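Local coordinates for hemolysin activator protein CdiB (Acinetobacter baumannii ACICU, PDB 6WIL) that probably secretes a partner toxin protein of contact-dependent growth inhibition across the outer membrane, as a two-partner-secretion transporter of the Omp85 superfamily, at residues 263-275 with 286-298. Sequence-based numbering, arbitrary orientation.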
# COMPACT_ATOMS: atom_id res chain seq x y z
N PHE A 263 30.30 -10.35 -8.47
CA PHE A 263 30.66 -9.03 -9.00
C PHE A 263 31.59 -8.29 -8.05
O PHE A 263 32.60 -7.71 -8.49
CB PHE A 263 29.39 -8.21 -9.26
CG PHE A 263 28.63 -8.65 -10.49
CD1 PHE A 263 28.94 -8.12 -11.73
CD2 PHE A 263 27.62 -9.59 -10.40
CE1 PHE A 263 28.24 -8.51 -12.86
CE2 PHE A 263 26.92 -9.99 -11.52
CZ PHE A 263 27.24 -9.44 -12.75
N HIS A 264 31.28 -8.30 -6.76
CA HIS A 264 32.10 -7.65 -5.74
C HIS A 264 32.78 -8.65 -4.81
O HIS A 264 33.21 -8.28 -3.71
CB HIS A 264 31.27 -6.65 -4.94
CG HIS A 264 30.79 -5.48 -5.75
ND1 HIS A 264 31.62 -4.45 -6.14
CD2 HIS A 264 29.57 -5.19 -6.25
CE1 HIS A 264 30.93 -3.57 -6.84
NE2 HIS A 264 29.68 -3.99 -6.93
N GLU A 265 32.88 -9.92 -5.25
CA GLU A 265 33.53 -11.00 -4.50
C GLU A 265 33.16 -10.97 -3.02
O GLU A 265 34.02 -10.92 -2.13
CB GLU A 265 35.05 -10.96 -4.71
CG GLU A 265 35.47 -11.23 -6.15
CD GLU A 265 36.96 -11.07 -6.37
OE1 GLU A 265 37.65 -10.54 -5.46
OE2 GLU A 265 37.46 -11.47 -7.45
N SER A 266 31.86 -10.99 -2.76
CA SER A 266 31.30 -10.73 -1.44
C SER A 266 30.37 -11.86 -1.01
O SER A 266 29.82 -12.60 -1.83
CB SER A 266 30.54 -9.40 -1.42
OG SER A 266 29.87 -9.22 -0.19
N LEU A 267 30.19 -11.96 0.30
CA LEU A 267 29.30 -12.92 0.93
C LEU A 267 28.43 -12.16 1.93
O LEU A 267 28.96 -11.46 2.80
CB LEU A 267 30.09 -14.03 1.63
CG LEU A 267 29.33 -15.10 2.40
CD1 LEU A 267 29.68 -16.47 1.85
CD2 LEU A 267 29.66 -15.01 3.89
N ASN A 268 27.11 -12.27 1.79
CA ASN A 268 26.19 -11.47 2.58
C ASN A 268 25.13 -12.35 3.23
O ASN A 268 24.62 -13.28 2.61
CB ASN A 268 25.49 -10.41 1.73
CG ASN A 268 26.43 -9.75 0.74
OD1 ASN A 268 27.21 -8.86 1.09
ND2 ASN A 268 26.36 -10.19 -0.52
N ARG A 269 24.81 -12.04 4.49
CA ARG A 269 23.72 -12.67 5.21
C ARG A 269 22.83 -11.57 5.78
O ARG A 269 23.30 -10.49 6.14
CB ARG A 269 24.24 -13.59 6.33
CG ARG A 269 25.26 -14.64 5.86
CD ARG A 269 25.57 -15.66 6.96
NE ARG A 269 25.87 -16.99 6.43
CZ ARG A 269 27.06 -17.58 6.49
NH1 ARG A 269 27.22 -18.80 5.97
NH2 ARG A 269 28.08 -16.97 7.07
N SER A 270 21.53 -11.86 5.86
CA SER A 270 20.56 -10.84 6.25
C SER A 270 19.40 -11.47 7.02
O SER A 270 18.80 -12.44 6.55
CB SER A 270 20.03 -10.09 5.02
OG SER A 270 18.98 -9.20 5.37
N TYR A 271 19.07 -10.89 8.17
CA TYR A 271 17.95 -11.30 9.00
C TYR A 271 16.95 -10.15 9.08
O TYR A 271 17.34 -9.01 9.35
CB TYR A 271 18.42 -11.71 10.40
CG TYR A 271 17.32 -12.10 11.38
CD1 TYR A 271 16.58 -11.13 12.04
CD2 TYR A 271 17.05 -13.43 11.66
CE1 TYR A 271 15.58 -11.48 12.93
CE2 TYR A 271 16.06 -13.79 12.56
CZ TYR A 271 15.33 -12.81 13.19
OH TYR A 271 14.34 -13.16 14.08
N PHE A 272 15.67 -10.46 8.88
CA PHE A 272 14.61 -9.45 8.86
C PHE A 272 13.38 -9.97 9.59
O PHE A 272 12.92 -11.08 9.32
CB PHE A 272 14.25 -9.07 7.43
CG PHE A 272 13.11 -8.09 7.32
CD1 PHE A 272 13.33 -6.73 7.44
CD2 PHE A 272 11.81 -8.53 7.09
CE1 PHE A 272 12.29 -5.82 7.34
CE2 PHE A 272 10.77 -7.63 6.98
CZ PHE A 272 11.00 -6.28 7.11
N ILE A 273 12.84 -9.15 10.50
CA ILE A 273 11.64 -9.49 11.24
C ILE A 273 10.68 -8.31 11.17
O ILE A 273 11.08 -7.16 11.33
CB ILE A 273 11.96 -9.85 12.71
CG1 ILE A 273 10.68 -9.89 13.55
CG2 ILE A 273 12.95 -8.87 13.30
CD1 ILE A 273 10.90 -10.32 14.98
N SER A 274 9.41 -8.61 10.92
CA SER A 274 8.38 -7.58 10.81
C SER A 274 7.15 -8.02 11.59
O SER A 274 6.72 -9.17 11.48
CB SER A 274 8.02 -7.32 9.34
OG SER A 274 7.28 -6.12 9.21
N TYR A 275 6.61 -7.10 12.39
CA TYR A 275 5.37 -7.33 13.12
C TYR A 275 4.40 -6.20 12.82
O TYR A 275 4.79 -5.03 12.78
CB TYR A 275 5.63 -7.43 14.62
CG TYR A 275 4.42 -7.82 15.44
CD1 TYR A 275 3.83 -9.07 15.29
CD2 TYR A 275 3.89 -6.96 16.38
CE1 TYR A 275 2.74 -9.44 16.05
CE2 TYR A 275 2.80 -7.32 17.15
CZ TYR A 275 2.22 -8.56 16.97
OH TYR A 275 1.13 -8.92 17.73
N PHE A 286 6.39 -2.69 13.47
CA PHE A 286 7.79 -2.53 13.80
C PHE A 286 8.59 -3.58 13.06
O PHE A 286 8.10 -4.68 12.79
CB PHE A 286 8.04 -2.56 15.32
CG PHE A 286 8.16 -3.94 15.91
CD1 PHE A 286 9.36 -4.64 15.85
CD2 PHE A 286 7.09 -4.51 16.59
CE1 PHE A 286 9.47 -5.90 16.40
CE2 PHE A 286 7.20 -5.76 17.16
CZ PHE A 286 8.39 -6.47 17.06
N SER A 287 9.81 -3.23 12.70
CA SER A 287 10.67 -4.12 11.94
C SER A 287 12.11 -3.97 12.43
O SER A 287 12.47 -2.99 13.08
CB SER A 287 10.59 -3.84 10.43
OG SER A 287 10.70 -2.45 10.16
N TYR A 288 12.92 -4.97 12.10
CA TYR A 288 14.32 -4.98 12.48
C TYR A 288 15.08 -5.74 11.40
O TYR A 288 14.63 -6.80 10.95
CB TYR A 288 14.51 -5.64 13.85
CG TYR A 288 15.94 -5.98 14.22
CD1 TYR A 288 16.77 -5.05 14.83
CD2 TYR A 288 16.45 -7.25 13.97
CE1 TYR A 288 18.07 -5.37 15.17
CE2 TYR A 288 17.75 -7.57 14.31
CZ TYR A 288 18.56 -6.63 14.91
OH TYR A 288 19.85 -6.95 15.25
N ASN A 289 16.21 -5.19 10.98
CA ASN A 289 17.05 -5.81 9.97
C ASN A 289 18.48 -5.88 10.47
O ASN A 289 19.01 -4.89 10.98
CB ASN A 289 16.99 -5.04 8.64
CG ASN A 289 17.90 -5.64 7.59
OD1 ASN A 289 18.83 -5.00 7.11
ND2 ASN A 289 17.63 -6.89 7.23
N ASP A 290 19.09 -7.05 10.33
CA ASP A 290 20.50 -7.27 10.66
C ASP A 290 21.20 -7.72 9.39
O ASP A 290 20.78 -8.70 8.76
CB ASP A 290 20.65 -8.31 11.78
CG ASP A 290 22.00 -8.23 12.48
OD1 ASP A 290 23.04 -8.17 11.79
OD2 ASP A 290 22.01 -8.21 13.73
N TYR A 291 22.26 -7.01 9.01
CA TYR A 291 22.97 -7.27 7.77
C TYR A 291 24.45 -7.46 8.05
O TYR A 291 25.06 -6.66 8.76
CB TYR A 291 22.75 -6.13 6.77
CG TYR A 291 23.52 -6.30 5.48
CD1 TYR A 291 23.14 -7.25 4.55
CD2 TYR A 291 24.61 -5.50 5.19
CE1 TYR A 291 23.83 -7.41 3.36
CE2 TYR A 291 25.31 -5.64 4.02
CZ TYR A 291 24.92 -6.60 3.10
OH TYR A 291 25.62 -6.75 1.93
N GLN A 292 25.03 -8.52 7.49
CA GLN A 292 26.44 -8.82 7.65
C GLN A 292 27.04 -9.17 6.30
O GLN A 292 26.36 -9.70 5.42
CB GLN A 292 26.67 -9.97 8.63
CG GLN A 292 26.65 -9.53 10.09
CD GLN A 292 25.87 -10.48 10.97
OE1 GLN A 292 25.09 -11.31 10.48
NE2 GLN A 292 26.06 -10.37 12.28
N TYR A 293 28.33 -8.86 6.14
CA TYR A 293 29.03 -9.15 4.90
C TYR A 293 30.47 -9.53 5.19
O TYR A 293 31.01 -9.22 6.26
CB TYR A 293 28.98 -7.96 3.93
CG TYR A 293 29.79 -6.78 4.40
CD1 TYR A 293 29.23 -5.81 5.22
CD2 TYR A 293 31.12 -6.63 4.02
CE1 TYR A 293 29.97 -4.73 5.65
CE2 TYR A 293 31.87 -5.56 4.46
CZ TYR A 293 31.29 -4.61 5.27
OH TYR A 293 32.03 -3.53 5.70
N ARG A 294 31.08 -10.22 4.23
CA ARG A 294 32.52 -10.46 4.20
C ARG A 294 32.98 -10.30 2.76
O ARG A 294 32.33 -10.80 1.84
CB ARG A 294 32.89 -11.86 4.71
CG ARG A 294 32.62 -12.09 6.19
CD ARG A 294 32.96 -13.52 6.60
NE ARG A 294 32.60 -13.80 7.99
CZ ARG A 294 32.72 -14.99 8.57
NH1 ARG A 294 33.18 -16.02 7.88
NH2 ARG A 294 32.37 -15.15 9.84
N GLN A 295 34.09 -9.59 2.56
CA GLN A 295 34.54 -9.26 1.22
C GLN A 295 36.05 -9.41 1.12
O GLN A 295 36.79 -8.98 2.02
CB GLN A 295 34.13 -7.84 0.85
CG GLN A 295 34.43 -7.47 -0.58
CD GLN A 295 33.98 -6.06 -0.91
OE1 GLN A 295 34.75 -5.27 -1.45
NE2 GLN A 295 32.73 -5.75 -0.58
N GLY A 296 36.50 -9.99 0.02
CA GLY A 296 37.90 -10.28 -0.23
C GLY A 296 38.10 -11.74 -0.59
O GLY A 296 37.16 -12.53 -0.66
N THR A 297 39.37 -12.08 -0.82
CA THR A 297 39.75 -13.45 -1.16
C THR A 297 40.19 -14.16 0.12
O THR A 297 41.12 -13.71 0.80
CB THR A 297 40.87 -13.47 -2.20
OG1 THR A 297 40.38 -12.90 -3.42
CG2 THR A 297 41.32 -14.90 -2.46
N VAL A 298 39.52 -15.28 0.43
CA VAL A 298 39.78 -15.98 1.69
C VAL A 298 41.17 -16.60 1.70
O VAL A 298 41.82 -16.68 2.75
CB VAL A 298 38.68 -17.02 1.95
CG1 VAL A 298 37.34 -16.34 2.18
CG2 VAL A 298 38.58 -18.00 0.78
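A chi1 of 177° swings the Tyr-291 ring along the face it shares with Asn-268, whose CG, turned beside its own backbone N (chi1 -41°), brings the amide to meet it. The phenol OH lies 2.8 Å from Asn-268 OD1, a weak hydrogen bond, with amide and ring planes only 15° apart. OD1 also accepts Ser-266 OG at 3.0 Å, that donor standing above the carbonyl plane, and is touched by CB of Tyr-293. One step along the same face, Asn-289 ND2 gives a hydrogen bond to Ser-270 OG at 3.3 Å, the acceptor lying in the amide plane.

These groups decorate an antiparallel ladder between strands 266-279 and 282-295, a hairpin that illustrates how alternation in a transmembrane beta-barrel separates lumen-facing from outward-facing residues. Paired N-H to O bonds recur at every second residue, as where Tyr-271 N meets Asp-290 O and Asp-290 N meets Tyr-271 O, each at 2.8 Å. On the outer face Ile-273 CG2 rests 3.6 Å from Tyr-288 CB, at the edge of that ring, and Phe-286 CE2 reaches within 3.4 Å of Tyr-275 CB, the two rings set obliquely.

The inner face is turned to helix 8-27, which runs through the barrel. Gln-14 NE2 bonds both Ser-270 OG and Asn-289 OD1, and Ser-10 adds weak bonds to Ser-266 and Asn-268. A largely polar wall of serines and asparagines, with Phe-272 and the Tyr-291 ring among them, thus meets a plug helix through side-chain hydrogen bonds, several of them weak, consistent with a plug that can leave during secretion.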